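Local atomic coordinates of Ice-binding protein (Colwellia, PDB entry 3WP9), a protein that binds to the surface of ice crystals, inhibits their growth and their recrystallization, and may thereby protect membranes from freezing injury. Residues Gly102-Leu107 with Thr124-Asn129; Ile22-Pro27 with Val207-Asn212; Tyr4-Gly9 with Gly82-Asp87; Thr13-Ser18 with Asn198-Ala203. One frame throughout, in Å; residues are numbered along the deposited sequence.

In the fold
Four contacts of a right-handed beta-helix illustrate how chemistry follows position in a fold. Interactions 2 and 4 join the same two coils, 180 residues apart in sequence, through parallel strand pairing on two different sheets; they touch inside the coil, where Ile-16 meets Ile-22, Val-207 and Leu-209. Interaction 4 is buried, with parallel backbone bonds, mostly apolar side chains and one arginine that grips a carbonyl, whereas interaction 2 turns one face, with threonines and a glutamine, outward. Interaction 3 lies outside the coil, with an N-terminal loop set against helix 71-89 by small apolar contacts and bridging waters. Interaction 1, about 26 Å centre to centre from interaction 2, is a turn at the surface, held mostly by backbone bonds.

Interaction 1 (Gly102-Leu107 with Thr124-Asn129); sequences GEIGGL and TDVTFN
Val-126 meets the turn Ile-104 to Leu-107 through its CG2 methyl, which lies 3.3 Å from Ile-104 O. With CG2 anti to the backbone N, this branch also comes near Leu-107 O, and Val-126 CG2 more loosely touches Ile-104 CD1, at 4.2 Å. Leu-107 takes part mainly through its backbone: its O accepts a nearly straight bond from Thr-127 N (2.9 Å, 173° at the hydrogen), which begins the pairing of strand 126-129 with strand 108-109 of the beta-helix. One step earlier, Gly-106 N donates to Asp-125 O at 2.9 Å, coming from above the carbonyl plane. The turn is type II, and a CB on Gly-105 would run into Thr-124 N.

Thr-124 brings its hydroxyl over the turn, and a water 2.8 Å from Thr-124 OG1 reaches Glu-103 OE2 by a weak bond. The glutamate bends at chi2 (64°) and curls back on its own segment. There Glu-103 OE2 takes Gly-105 N at 2.8 Å on its anti side, while OE1 is bonded to Ser-123 OG. An alanine at Glu-103 would probably leave Gly-105 N and Ser-123 OG without this partner and cost the water one of its own.

The turn is fixed chiefly by main-chain polarity, with a carboxylate tying it to the residues leading into strand 126-129 and modest apolar packing of Val-126 on Ile-104.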
loop_
_atom_site.group_PDB
_atom_site.type_symbol
_atom_site.label_atom_id
_atom_site.label_comp_id
_atom_site.label_asym_id
_atom_site.label_seq_id
_atom_site.Cartn_x
_atom_site.Cartn_y
_atom_site.Cartn_z
ATOM N N GLY A 102 -5.844 9.905 16.723
ATOM C CA GLY A 102 -4.883 9.391 15.729
ATOM C C GLY A 102 -4.166 8.110 16.154
ATOM O O GLY A 102 -3.446 7.574 15.351
ATOM N N GLU A 103 -4.340 7.659 17.385
ATOM C CA GLU A 103 -3.729 6.330 17.811
ATOM C C GLU A 103 -4.819 5.277 17.607
ATOM O O GLU A 103 -5.870 5.334 18.282
ATOM C CB GLU A 103 -3.244 6.395 19.265
ATOM C CG GLU A 103 -2.856 4.996 19.776
ATOM C CD GLU A 103 -1.681 4.441 19.005
ATOM O OE1 GLU A 103 -0.675 5.196 18.974
ATOM O OE2 GLU A 103 -1.771 3.259 18.494
ATOM N N ILE A 104 -4.620 4.307 16.705
ATOM C CA ILE A 104 -5.643 3.326 16.440
ATOM C C ILE A 104 -5.252 1.958 16.986
ATOM O O ILE A 104 -6.029 1.023 16.876
ATOM C CB ILE A 104 -6.020 3.223 14.951
ATOM C CG1 ILE A 104 -4.832 2.945 13.991
ATOM C CG2 ILE A 104 -6.607 4.570 14.475
ATOM C CD1 ILE A 104 -5.198 2.576 12.544
ATOM N N GLY A 105 -4.035 1.876 17.509
ATOM C CA GLY A 105 -3.654 0.588 18.151
ATOM C C GLY A 105 -4.684 0.300 19.234
ATOM O O GLY A 105 -5.139 1.218 19.926
ATOM N N GLY A 106 -5.076 -0.959 19.410
ATOM C CA GLY A 106 -5.938 -1.272 20.555
ATOM C C GLY A 106 -7.405 -1.036 20.282
ATOM O O GLY A 106 -8.189 -0.962 21.220
ATOM N N LEU A 107 -7.739 -0.882 19.003
ATOM C CA LEU A 107 -9.113 -0.770 18.462
ATOM C C LEU A 107 -9.474 -1.831 17.437
ATOM O O LEU A 107 -8.684 -2.320 16.651
ATOM C CB LEU A 107 -9.306 0.662 17.832
ATOM C CG LEU A 107 -9.144 1.846 18.779
ATOM C CD1 LEU A 107 -9.297 3.163 17.957
ATOM C CD2 LEU A 107 -10.107 1.812 19.920
ATOM N N THR A 124 0.090 -0.243 18.805
ATOM C CA THR A 124 -0.155 -1.648 19.280
ATOM C C THR A 124 -1.093 -2.298 18.239
ATOM O O THR A 124 -1.514 -1.625 17.267
ATOM C CB THR A 124 -0.750 -1.685 20.723
ATOM O OG1 THR A 124 -2.043 -0.982 20.722
ATOM C CG2 THR A 124 0.146 -1.105 21.749
ATOM N N ASP A 125 -1.380 -3.604 18.281
ATOM C CA ASP A 125 -2.071 -4.188 17.176
ATOM C C ASP A 125 -3.469 -3.572 16.994
ATOM O O ASP A 125 -4.122 -3.243 17.982
ATOM C CB ASP A 125 -2.172 -5.709 17.310
ATOM C CG ASP A 125 -0.835 -6.361 17.290
ATOM O OD1 ASP A 125 0.201 -5.679 17.072
ATOM O OD2 ASP A 125 -0.802 -7.589 17.580
ATOM N N VAL A 126 -3.919 -3.499 15.735
ATOM C CA VAL A 126 -5.229 -2.911 15.463
ATOM C C VAL A 126 -5.980 -3.921 14.612
ATOM O O VAL A 126 -5.416 -4.600 13.746
ATOM C CB VAL A 126 -5.083 -1.577 14.636
ATOM C CG1 VAL A 126 -4.362 -1.857 13.328
ATOM C CG2 VAL A 126 -6.493 -1.031 14.308
ATOM N N THR A 127 -7.315 -4.073 14.849
ATOM C CA THR A 127 -8.097 -5.030 14.136
ATOM C C THR A 127 -9.180 -4.365 13.311
ATOM O O THR A 127 -9.755 -3.343 13.736
ATOM C CB THR A 127 -8.751 -6.058 15.103
ATOM O OG1 THR A 127 -7.730 -6.658 15.904
ATOM C CG2 THR A 127 -9.599 -7.109 14.379
ATOM N N PHE A 128 -9.347 -4.959 12.195
ATOM C CA PHE A 128 -10.416 -4.658 11.197
ATOM C C PHE A 128 -11.349 -5.884 11.131
ATOM O O PHE A 128 -10.950 -6.932 10.624
ATOM C CB PHE A 128 -9.823 -4.410 9.794
ATOM C CG PHE A 128 -9.064 -3.077 9.667
ATOM C CD1 PHE A 128 -9.681 -1.980 9.028
ATOM C CD2 PHE A 128 -7.772 -2.923 10.163
ATOM C CE1 PHE A 128 -9.046 -0.732 8.924
ATOM C CE2 PHE A 128 -7.103 -1.672 10.075
ATOM C CZ PHE A 128 -7.758 -0.561 9.481
ATOM N N ASN A 129 -12.618 -5.670 11.567
ATOM C CA ASN A 129 -13.602 -6.725 11.616
ATOM C C ASN A 129 -14.809 -6.420 10.699
ATOM O O ASN A 129 -15.466 -5.375 10.881
ATOM C CB ASN A 129 -14.100 -6.906 13.033
ATOM C CG ASN A 129 -15.064 -8.083 13.132
ATOM O OD1 ASN A 129 -14.657 -9.222 13.028
ATOM N ND2 ASN A 129 -16.353 -7.790 13.281
HETATM O O HOH W 1 -1.900 1.806 20.967
#

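Interaction 2 (Ile22-Pro27 with Val207-Asn212); sequences ITDVYP and VTLQKN
Val-25 and Gln-210 lie side by side on strands 22-25 and 207-210, parallel neighbours in one sheet of the right-handed beta-helix, 4.6 Å between axes and 11° apart in direction. Four backbone bonds join the segments, the last just past the end of strand 207-210: Thr-23 N to Val-207 O, Leu-209 N to Thr-23 O, Val-25 N to Leu-209 O and Lys-211 N to Val-25 O.

Gln-210 can be followed outward. Its CB sits 4.2 Å from Val-25 CB. With CG anti to the carbonyl carbon (chi1 -65°), Gln-210 CG lies against the valine, 3.7 Å from Val-25 CG2. The chain then extends to CD, carrying the amide on past the valine, and OE1 at the tip is hydrogen-bonded to the hydroxyl of Thr-193, an ice-binding residue by similarity.

Thr-208, on the same face, belongs to a T-A/G-X-T/N motif that by similarity binds ice. Beside it, Thr-23 points the same way, its OG1 only 3.1 Å from Thr-208 CB. On the other face Ile-22, Val-207 and Leu-209 turn to Ile-16 inside the coil. Asp-24, on that face but partly exposed, sets OD1 3.6 Å from Leu-209 CB, with OD1 bonded to Ser-28 OG.

Leu-209 O also receives a water at 2.9 Å besides Val-25 N, and the same water stands 2.7 Å from Thr-23 OG1.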
loop_
_atom_site.group_PDB
_atom_site.type_symbol
_atom_site.label_atom_id
_atom_site.label_comp_id
_atom_site.label_asym_id
_atom_site.label_seq_id
_atom_site.Cartn_x
_atom_site.Cartn_y
_atom_site.Cartn_z
ATOM N N ILE A 22 12.193 2.679 -6.699
ATOM C CA ILE A 22 11.949 1.658 -5.661
ATOM C C ILE A 22 13.320 1.224 -5.147
ATOM O O ILE A 22 14.193 0.800 -5.937
ATOM C CB ILE A 22 11.201 0.426 -6.206
ATOM C CG1 ILE A 22 9.821 0.757 -6.800
ATOM C CG2 ILE A 22 11.133 -0.609 -5.122
ATOM C CD1 ILE A 22 9.170 -0.491 -7.393
ATOM N N THR A 23 13.551 1.358 -3.817
ATOM C CA THR A 23 14.857 0.968 -3.258
ATOM C C THR A 23 14.696 -0.316 -2.437
ATOM O O THR A 23 13.587 -0.631 -1.945
ATOM C CB THR A 23 15.541 2.028 -2.370
ATOM O OG1 THR A 23 14.782 2.236 -1.208
ATOM C CG2 THR A 23 15.638 3.372 -3.043
ATOM N N ASP A 24 15.780 -1.032 -2.248
ATOM C CA ASP A 24 15.708 -2.247 -1.523
ATOM C C ASP A 24 16.997 -2.649 -0.821
ATOM O O ASP A 24 18.093 -2.639 -1.427
ATOM C CB ASP A 24 15.358 -3.341 -2.531
ATOM C CG ASP A 24 15.285 -4.757 -1.882
ATOM O OD1 ASP A 24 14.418 -4.994 -1.029
ATOM O OD2 ASP A 24 16.079 -5.655 -2.258
ATOM N N VAL A 25 16.854 -3.117 0.413
ATOM C CA VAL A 25 17.925 -3.779 1.140
ATOM C C VAL A 25 17.608 -5.262 1.029
ATOM O O VAL A 25 16.639 -5.738 1.568
ATOM C CB VAL A 25 17.991 -3.331 2.627
ATOM C CG1 VAL A 25 19.032 -4.165 3.359
ATOM C CG2 VAL A 25 18.259 -1.796 2.765
ATOM N N TYR A 26 18.421 -5.936 0.205
ATOM C CA TYR A 26 18.264 -7.343 -0.208
ATOM C C TYR A 26 18.438 -8.270 1.011
ATOM O O TYR A 26 19.231 -7.995 1.911
ATOM C CB TYR A 26 19.387 -7.629 -1.222
ATOM C CG TYR A 26 19.347 -8.956 -1.911
ATOM C CD1 TYR A 26 18.668 -9.100 -3.135
ATOM C CD2 TYR A 26 20.013 -10.065 -1.380
ATOM C CE1 TYR A 26 18.610 -10.320 -3.816
ATOM C CE2 TYR A 26 19.970 -11.298 -2.052
ATOM C CZ TYR A 26 19.251 -11.427 -3.251
ATOM O OH TYR A 26 19.183 -12.644 -3.916
ATOM N N PRO A 27 17.717 -9.379 1.049
ATOM C CA PRO A 27 16.708 -9.787 0.041
ATOM C C PRO A 27 15.255 -9.565 0.487
ATOM O O PRO A 27 14.936 -9.787 1.656
ATOM C CB PRO A 27 16.925 -11.316 -0.012
ATOM C CG PRO A 27 17.227 -11.706 1.406
ATOM C CD PRO A 27 18.058 -10.484 1.966
ATOM N N VAL A 207 9.114 4.139 -3.158
ATOM C CA VAL A 207 8.962 3.051 -2.186
ATOM C C VAL A 207 10.329 2.532 -1.711
ATOM O O VAL A 207 11.153 2.215 -2.563
ATOM C CB VAL A 207 8.088 1.902 -2.802
ATOM C CG1 VAL A 207 8.019 0.765 -1.806
ATOM C CG2 VAL A 207 6.714 2.428 -3.229
ATOM N N THR A 208 10.532 2.386 -0.397
ATOM C CA THR A 208 11.812 1.815 0.113
ATOM C C THR A 208 11.507 0.524 0.882
ATOM O O THR A 208 10.628 0.536 1.706
ATOM C CB THR A 208 12.614 2.888 0.954
ATOM O OG1 THR A 208 11.948 3.114 2.225
ATOM C CG2 THR A 208 12.699 4.283 0.177
ATOM N N LEU A 209 12.195 -0.572 0.550
ATOM C CA LEU A 209 11.963 -1.841 1.231
ATOM C C LEU A 209 13.246 -2.239 1.932
ATOM O O LEU A 209 14.374 -1.914 1.450
ATOM C CB LEU A 209 11.657 -2.971 0.222
ATOM C CG LEU A 209 10.446 -2.684 -0.707
ATOM C CD1 LEU A 209 10.372 -3.928 -1.678
ATOM C CD2 LEU A 209 9.159 -2.423 0.110
ATOM N N GLN A 210 13.083 -2.974 3.036
ATOM C CA GLN A 210 14.233 -3.510 3.732
ATOM C C GLN A 210 13.878 -4.943 4.112
ATOM O O GLN A 210 13.163 -5.141 5.074
ATOM C CB GLN A 210 14.628 -2.750 5.010
ATOM C CG GLN A 210 15.085 -1.370 4.708
ATOM C CD GLN A 210 15.283 -0.559 6.013
ATOM O OE1 GLN A 210 15.163 -1.083 7.148
ATOM N NE2 GLN A 210 15.438 0.748 5.845
ATOM N N LYS A 211 14.458 -5.918 3.394
ATOM C CA LYS A 211 14.238 -7.355 3.737
ATOM C C LYS A 211 12.731 -7.717 3.993
ATOM O O LYS A 211 12.392 -8.208 5.067
ATOM C CB LYS A 211 15.108 -7.801 4.894
ATOM C CG LYS A 211 16.593 -7.523 4.593
ATOM C CD LYS A 211 17.478 -7.951 5.729
ATOM C CE LYS A 211 18.953 -7.943 5.354
ATOM N NZ LYS A 211 19.804 -7.894 6.598
ATOM N N ASN A 212 11.857 -7.374 3.046
ATOM C CA ASN A 212 10.415 -7.532 3.330
ATOM C C ASN A 212 9.820 -8.634 2.425
ATOM O O ASN A 212 10.420 -9.051 1.484
ATOM C CB ASN A 212 9.659 -6.268 2.988
ATOM C CG ASN A 212 10.196 -5.059 3.776
ATOM O OD1 ASN A 212 10.636 -4.034 3.166
ATOM N ND2 ASN A 212 10.088 -5.145 5.108
HETATM O O HOH W 2 15.574 0.609 0.834
#

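Interaction 3 (Tyr4-Gly9 with Gly82-Asp87); sequences YAVELG and GIAYND
Val-6 and Leu-8 close on the methyl of Ala-84, and this small apolar cluster is the first kind of interaction between the N-terminal loop and helix 71-89. The valine points its CB toward the helix and, with CG1 anti to the backbone N (chi1 170°), brings Val-6 CG1 to 3.8 Å from Ala-84 CB. Leu-8 starts away from the helix, yet its CD2 returns to lie 3.7 Å from Ala-84 CB. Glu-7 O touches the methyl as well. The small alanine side chain probably lets the loop approach the helix closely.

The polar part is indirect, for no hydrogen bond passes straight across. Asp-87 extends with CG anti to its backbone N and runs antiparallel alongside Val-6, with Asp-87 OD2 3.8 Å from Val-6 CG1. Two waters then span the gap. One donates to Asp-87 OD2 at 2.6 Å and accepts from Glu-7 N at 2.8 Å; the other donates both to Asp-87 OD2, at 2.7 Å, and to Glu-7 O. The first water relays a donor to an acceptor, whereas the second reconciles two acceptors, so that one carboxylate oxygen serves both the N-H and the carbonyl of a single loop residue.

The ionic element comes from the other oxygen, OD1, which forms a salt bridge with Arg-91; that arginine also bonds Tyr-4 O and Ala-5 O. Leu-8 packs on Ile-182 and Ala-84 on Leu-184, so both loop and helix 71-89 rest on strand 182-185 of the beta-helix.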
loop_
_atom_site.group_PDB
_atom_site.type_symbol
_atom_site.label_atom_id
_atom_site.label_comp_id
_atom_site.label_asym_id
_atom_site.label_seq_id
_atom_site.Cartn_x
_atom_site.Cartn_y
_atom_site.Cartn_z
ATOM N N TYR A 4 -18.265 2.247 -0.865
ATOM C CA TYR A 4 -17.943 1.321 -1.954
ATOM C C TYR A 4 -16.409 1.299 -2.066
ATOM O O TYR A 4 -15.721 2.245 -1.602
ATOM C CB TYR A 4 -18.575 1.762 -3.289
ATOM C CG TYR A 4 -18.820 3.264 -3.364
ATOM C CD1 TYR A 4 -19.697 3.884 -2.463
ATOM C CD2 TYR A 4 -18.165 4.076 -4.313
ATOM C CE1 TYR A 4 -19.914 5.260 -2.489
ATOM C CE2 TYR A 4 -18.380 5.462 -4.356
ATOM C CZ TYR A 4 -19.262 6.060 -3.437
ATOM O OH TYR A 4 -19.511 7.447 -3.421
ATOM N N ALA A 5 -15.924 0.223 -2.675
ATOM C CA ALA A 5 -14.487 0.056 -2.941
ATOM C C ALA A 5 -13.930 1.281 -3.683
ATOM O O ALA A 5 -14.635 2.018 -4.375
ATOM C CB ALA A 5 -14.207 -1.206 -3.730
ATOM N N VAL A 6 -12.632 1.486 -3.525
ATOM C CA VAL A 6 -11.893 2.431 -4.345
ATOM C C VAL A 6 -11.358 1.678 -5.555
ATOM O O VAL A 6 -10.561 0.744 -5.414
ATOM C CB VAL A 6 -10.752 3.062 -3.554
ATOM C CG1 VAL A 6 -9.839 3.870 -4.484
ATOM C CG2 VAL A 6 -11.276 3.888 -2.376
ATOM N N GLU A 7 -11.831 2.043 -6.756
ATOM C CA GLU A 7 -11.340 1.449 -8.000
ATOM C C GLU A 7 -9.871 1.888 -8.283
ATOM O O GLU A 7 -9.561 3.058 -8.239
ATOM C CB GLU A 7 -12.226 1.805 -9.207
ATOM C CG GLU A 7 -13.633 1.195 -9.117
ATOM C CD GLU A 7 -13.668 -0.302 -8.742
ATOM O OE1 GLU A 7 -12.849 -1.092 -9.297
ATOM O OE2 GLU A 7 -14.533 -0.691 -7.893
ATOM N N LEU A 8 -9.019 0.903 -8.564
ATOM C CA LEU A 8 -7.568 1.163 -8.755
ATOM C C LEU A 8 -7.177 1.197 -10.227
ATOM O O LEU A 8 -6.074 1.560 -10.576
ATOM C CB LEU A 8 -6.725 0.090 -7.985
ATOM C CG LEU A 8 -6.991 -0.032 -6.492
ATOM C CD1 LEU A 8 -6.033 -1.155 -6.027
ATOM C CD2 LEU A 8 -6.750 1.317 -5.788
ATOM N N GLY A 9 -8.078 0.850 -11.145
ATOM C CA GLY A 9 -7.638 0.823 -12.535
ATOM C C GLY A 9 -6.395 -0.018 -12.809
ATOM O O GLY A 9 -6.264 -1.142 -12.277
ATOM N N GLY A 82 -3.297 7.915 -9.272
ATOM C CA GLY A 82 -3.680 9.260 -8.773
ATOM C C GLY A 82 -5.184 9.497 -8.684
ATOM O O GLY A 82 -5.638 10.150 -7.736
ATOM N N ILE A 83 -5.929 8.921 -9.633
ATOM C CA ILE A 83 -7.369 8.893 -9.585
ATOM C C ILE A 83 -7.840 8.163 -8.318
ATOM O O ILE A 83 -8.718 8.661 -7.620
ATOM C CB ILE A 83 -7.960 8.218 -10.892
ATOM C CG1 ILE A 83 -7.653 9.130 -12.103
ATOM C CG2 ILE A 83 -9.446 7.878 -10.708
ATOM C CD1 ILE A 83 -7.653 8.437 -13.453
ATOM N N ALA A 84 -7.245 6.988 -8.015
ATOM C CA ALA A 84 -7.575 6.240 -6.770
ATOM C C ALA A 84 -7.356 7.019 -5.507
ATOM O O ALA A 84 -8.215 7.041 -4.573
ATOM C CB ALA A 84 -6.873 4.907 -6.703
ATOM N N TYR A 85 -6.207 7.686 -5.455
ATOM C CA TYR A 85 -5.880 8.462 -4.303
ATOM C C TYR A 85 -6.959 9.543 -4.122
ATOM O O TYR A 85 -7.452 9.771 -3.033
ATOM C CB TYR A 85 -4.454 9.095 -4.503
ATOM C CG TYR A 85 -4.100 10.020 -3.351
ATOM C CD1 TYR A 85 -3.303 9.584 -2.326
ATOM C CD2 TYR A 85 -4.608 11.298 -3.253
ATOM C CE1 TYR A 85 -3.009 10.389 -1.232
ATOM C CE2 TYR A 85 -4.330 12.117 -2.169
ATOM C CZ TYR A 85 -3.510 11.673 -1.165
ATOM O OH TYR A 85 -3.254 12.471 -0.080
ATOM N N ASN A 86 -7.351 10.254 -5.207
ATOM C CA ASN A 86 -8.276 11.343 -5.013
ATOM C C ASN A 86 -9.707 10.843 -4.721
ATOM O O ASN A 86 -10.444 11.461 -3.949
ATOM C CB ASN A 86 -8.299 12.239 -6.251
ATOM C CG ASN A 86 -7.080 13.087 -6.388
ATOM O OD1 ASN A 86 -6.498 13.594 -5.393
ATOM N ND2 ASN A 86 -6.691 13.326 -7.665
ATOM N N ASP A 87 -10.050 9.701 -5.284
ATOM C CA ASP A 87 -11.342 9.047 -5.041
ATOM C C ASP A 87 -11.443 8.725 -3.527
ATOM O O ASP A 87 -12.370 9.135 -2.814
ATOM C CB ASP A 87 -11.437 7.770 -5.876
ATOM C CG ASP A 87 -12.671 7.010 -5.607
ATOM O OD1 ASP A 87 -13.634 7.664 -5.123
ATOM O OD2 ASP A 87 -12.724 5.814 -5.922
HETATM O O HOH W 3 -13.944 3.854 -7.099
HETATM O O HOH W 4 -10.928 5.428 -7.940
#

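Interaction 4 (Thr13-Ser18 with Asn198-Ala203); sequences TFTILS and NGRLLA
Thr-15 and Leu-201 begin a parallel pairing in the right-handed beta-helix, between strand 14-18 and strand 200-203, where the first coil of the chain lies beside one formed near its end. Thr-15 O takes Leu-201 N at 2.8 Å, Leu-201 O takes Leu-17 N at 2.9 Å, and Leu-17 O takes Ala-203 N at 3.0 Å.

Side chains alternate between the two faces. Ile-16 and Leu-201 turn to the coil interior, where both meet Leu-209, whereas Leu-17 and Leu-202 face helix 71-89. On that side Leu-202 CD2 lies 3.9 Å from Leu-17 CB, and Leu-17 CD1 sits over the centre of the Phe-14 ring, 4.1 Å above its plane.

Arg-200 adds a polar clasp just before the chain turns its corner at Thr-15 and Ile-16. Its arm runs extended from CG to NE alongside Phe-14 O, with Arg-200 CD only 3.3 Å from that oxygen, before the guanidinium turns aside at chi4 (-77°). Arg-200 NH1 then donates to Phe-14 O at 2.9 Å; the bond is fairly straight at the hydrogen (166°) and close to the guanidinium plane, yet comes from well above the carbonyl plane. A water that donates to Thr-13 O and lies by Thr-15 OG1 accepts a weak bond from Arg-200 NH1. A leucine at Arg-200 would probably leave Phe-14 O without its charged donor and the approach to the corner less firmly tied.

Backbone bonding thus sets the register, Leu-17, Leu-202 and Phe-14 pack toward helix 71-89, and one cation, its side chain against Ile-182 and Pro-217, clasps the carbonyl ahead of the bend.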
loop_
_atom_site.group_PDB
_atom_site.type_symbol
_atom_site.label_atom_id
_atom_site.label_comp_id
_atom_site.label_asym_id
_atom_site.label_seq_id
_atom_site.Cartn_x
_atom_site.Cartn_y
_atom_site.Cartn_z
ATOM N N THR A 13 -3.030 -3.736 -10.886
ATOM C CA THR A 13 -2.243 -4.865 -11.369
ATOM C C THR A 13 -0.841 -4.844 -10.746
ATOM O O THR A 13 -0.060 -5.786 -10.901
ATOM C CB THR A 13 -2.128 -4.899 -12.881
ATOM O OG1 THR A 13 -1.631 -3.660 -13.340
ATOM C CG2 THR A 13 -3.492 -5.100 -13.524
ATOM N N PHE A 14 -0.560 -3.775 -9.993
ATOM C CA PHE A 14 0.770 -3.710 -9.336
ATOM C C PHE A 14 0.699 -3.951 -7.836
ATOM O O PHE A 14 -0.237 -3.487 -7.131
ATOM C CB PHE A 14 1.406 -2.336 -9.598
ATOM C CG PHE A 14 1.832 -2.122 -11.015
ATOM C CD1 PHE A 14 3.131 -2.450 -11.451
ATOM C CD2 PHE A 14 0.926 -1.635 -11.974
ATOM C CE1 PHE A 14 3.549 -2.270 -12.751
ATOM C CE2 PHE A 14 1.332 -1.440 -13.297
ATOM C CZ PHE A 14 2.641 -1.744 -13.699
ATOM N N THR A 15 1.711 -4.690 -7.349
ATOM C CA THR A 15 1.981 -4.825 -5.914
ATOM C C THR A 15 2.814 -3.671 -5.318
ATOM O O THR A 15 2.528 -3.198 -4.171
ATOM C CB THR A 15 2.631 -6.167 -5.645
ATOM O OG1 THR A 15 1.699 -7.206 -6.058
ATOM C CG2 THR A 15 2.919 -6.278 -4.166
ATOM N N ILE A 16 3.680 -3.147 -6.201
ATOM C CA ILE A 16 4.422 -1.866 -5.877
ATOM C C ILE A 16 4.411 -1.038 -7.154
ATOM O O ILE A 16 4.863 -1.544 -8.185
ATOM C CB ILE A 16 5.880 -2.117 -5.389
ATOM C CG1 ILE A 16 5.917 -3.080 -4.199
ATOM C CG2 ILE A 16 6.462 -0.762 -4.924
ATOM C CD1 ILE A 16 7.310 -3.546 -3.724
ATOM N N LEU A 17 3.992 0.220 -7.044
ATOM C CA LEU A 17 4.020 1.166 -8.156
ATOM C C LEU A 17 4.462 2.438 -7.487
ATOM O O LEU A 17 3.937 2.825 -6.490
ATOM C CB LEU A 17 2.607 1.373 -8.785
ATOM C CG LEU A 17 2.651 2.355 -10.002
ATOM C CD1 LEU A 17 3.501 1.812 -11.144
ATOM C CD2 LEU A 17 1.218 2.632 -10.411
ATOM N N SER A 18 5.460 3.098 -8.061
ATOM C CA SER A 18 5.872 4.429 -7.587
ATOM C C SER A 18 6.209 5.356 -8.755
ATOM O O SER A 18 6.365 4.878 -9.926
ATOM C CB SER A 18 7.127 4.298 -6.692
ATOM O OG SER A 18 8.244 3.984 -7.500
ATOM N N ASN A 198 0.583 -7.442 3.151
ATOM C CA ASN A 198 -0.367 -8.036 2.207
ATOM C C ASN A 198 -1.231 -6.910 1.697
ATOM O O ASN A 198 -2.035 -6.334 2.461
ATOM C CB ASN A 198 -1.254 -9.034 2.974
ATOM C CG ASN A 198 -0.469 -10.261 3.396
ATOM O OD1 ASN A 198 0.126 -10.932 2.569
ATOM N ND2 ASN A 198 -0.411 -10.516 4.727
ATOM N N GLY A 199 -0.980 -6.521 0.463
ATOM C CA GLY A 199 -1.465 -5.250 0.026
ATOM C C GLY A 199 -0.803 -4.759 -1.205
ATOM O O GLY A 199 -0.154 -5.509 -1.934
ATOM N N ARG A 200 -1.044 -3.479 -1.471
ATOM C CA ARG A 200 -0.396 -2.836 -2.594
ATOM C C ARG A 200 0.207 -1.494 -2.080
ATOM O O ARG A 200 -0.388 -0.776 -1.335
ATOM C CB ARG A 200 -1.435 -2.554 -3.729
ATOM C CG ARG A 200 -2.062 -3.853 -4.251
ATOM C CD ARG A 200 -3.020 -3.529 -5.425
ATOM N NE ARG A 200 -3.780 -4.775 -5.766
ATOM C CZ ARG A 200 -3.274 -5.805 -6.454
ATOM N NH1 ARG A 200 -2.032 -5.809 -6.987
ATOM N NH2 ARG A 200 -4.055 -6.873 -6.663
ATOM N N LEU A 201 1.439 -1.257 -2.534
ATOM C CA LEU A 201 2.163 -0.039 -2.150
ATOM C C LEU A 201 2.240 0.863 -3.345
ATOM O O LEU A 201 2.994 0.570 -4.296
ATOM C CB LEU A 201 3.583 -0.437 -1.689
ATOM C CG LEU A 201 3.613 -1.420 -0.481
ATOM C CD1 LEU A 201 5.089 -1.688 -0.121
ATOM C CD2 LEU A 201 2.837 -0.926 0.750
ATOM N N LEU A 202 1.356 1.867 -3.322
ATOM C CA LEU A 202 1.117 2.779 -4.453
ATOM C C LEU A 202 1.526 4.176 -4.030
ATOM O O LEU A 202 0.769 4.932 -3.447
ATOM C CB LEU A 202 -0.392 2.704 -4.897
ATOM C CG LEU A 202 -0.891 1.264 -5.138
ATOM C CD1 LEU A 202 -2.406 1.234 -5.444
ATOM C CD2 LEU A 202 -0.086 0.442 -6.122
ATOM N N ALA A 203 2.778 4.527 -4.347
ATOM C CA ALA A 203 3.340 5.821 -3.885
ATOM C C ALA A 203 3.529 6.832 -4.975
ATOM O O ALA A 203 4.000 6.486 -6.064
ATOM C CB ALA A 203 4.714 5.494 -3.311
HETATM O O HOH W 5 0.519 -7.450 -8.632
#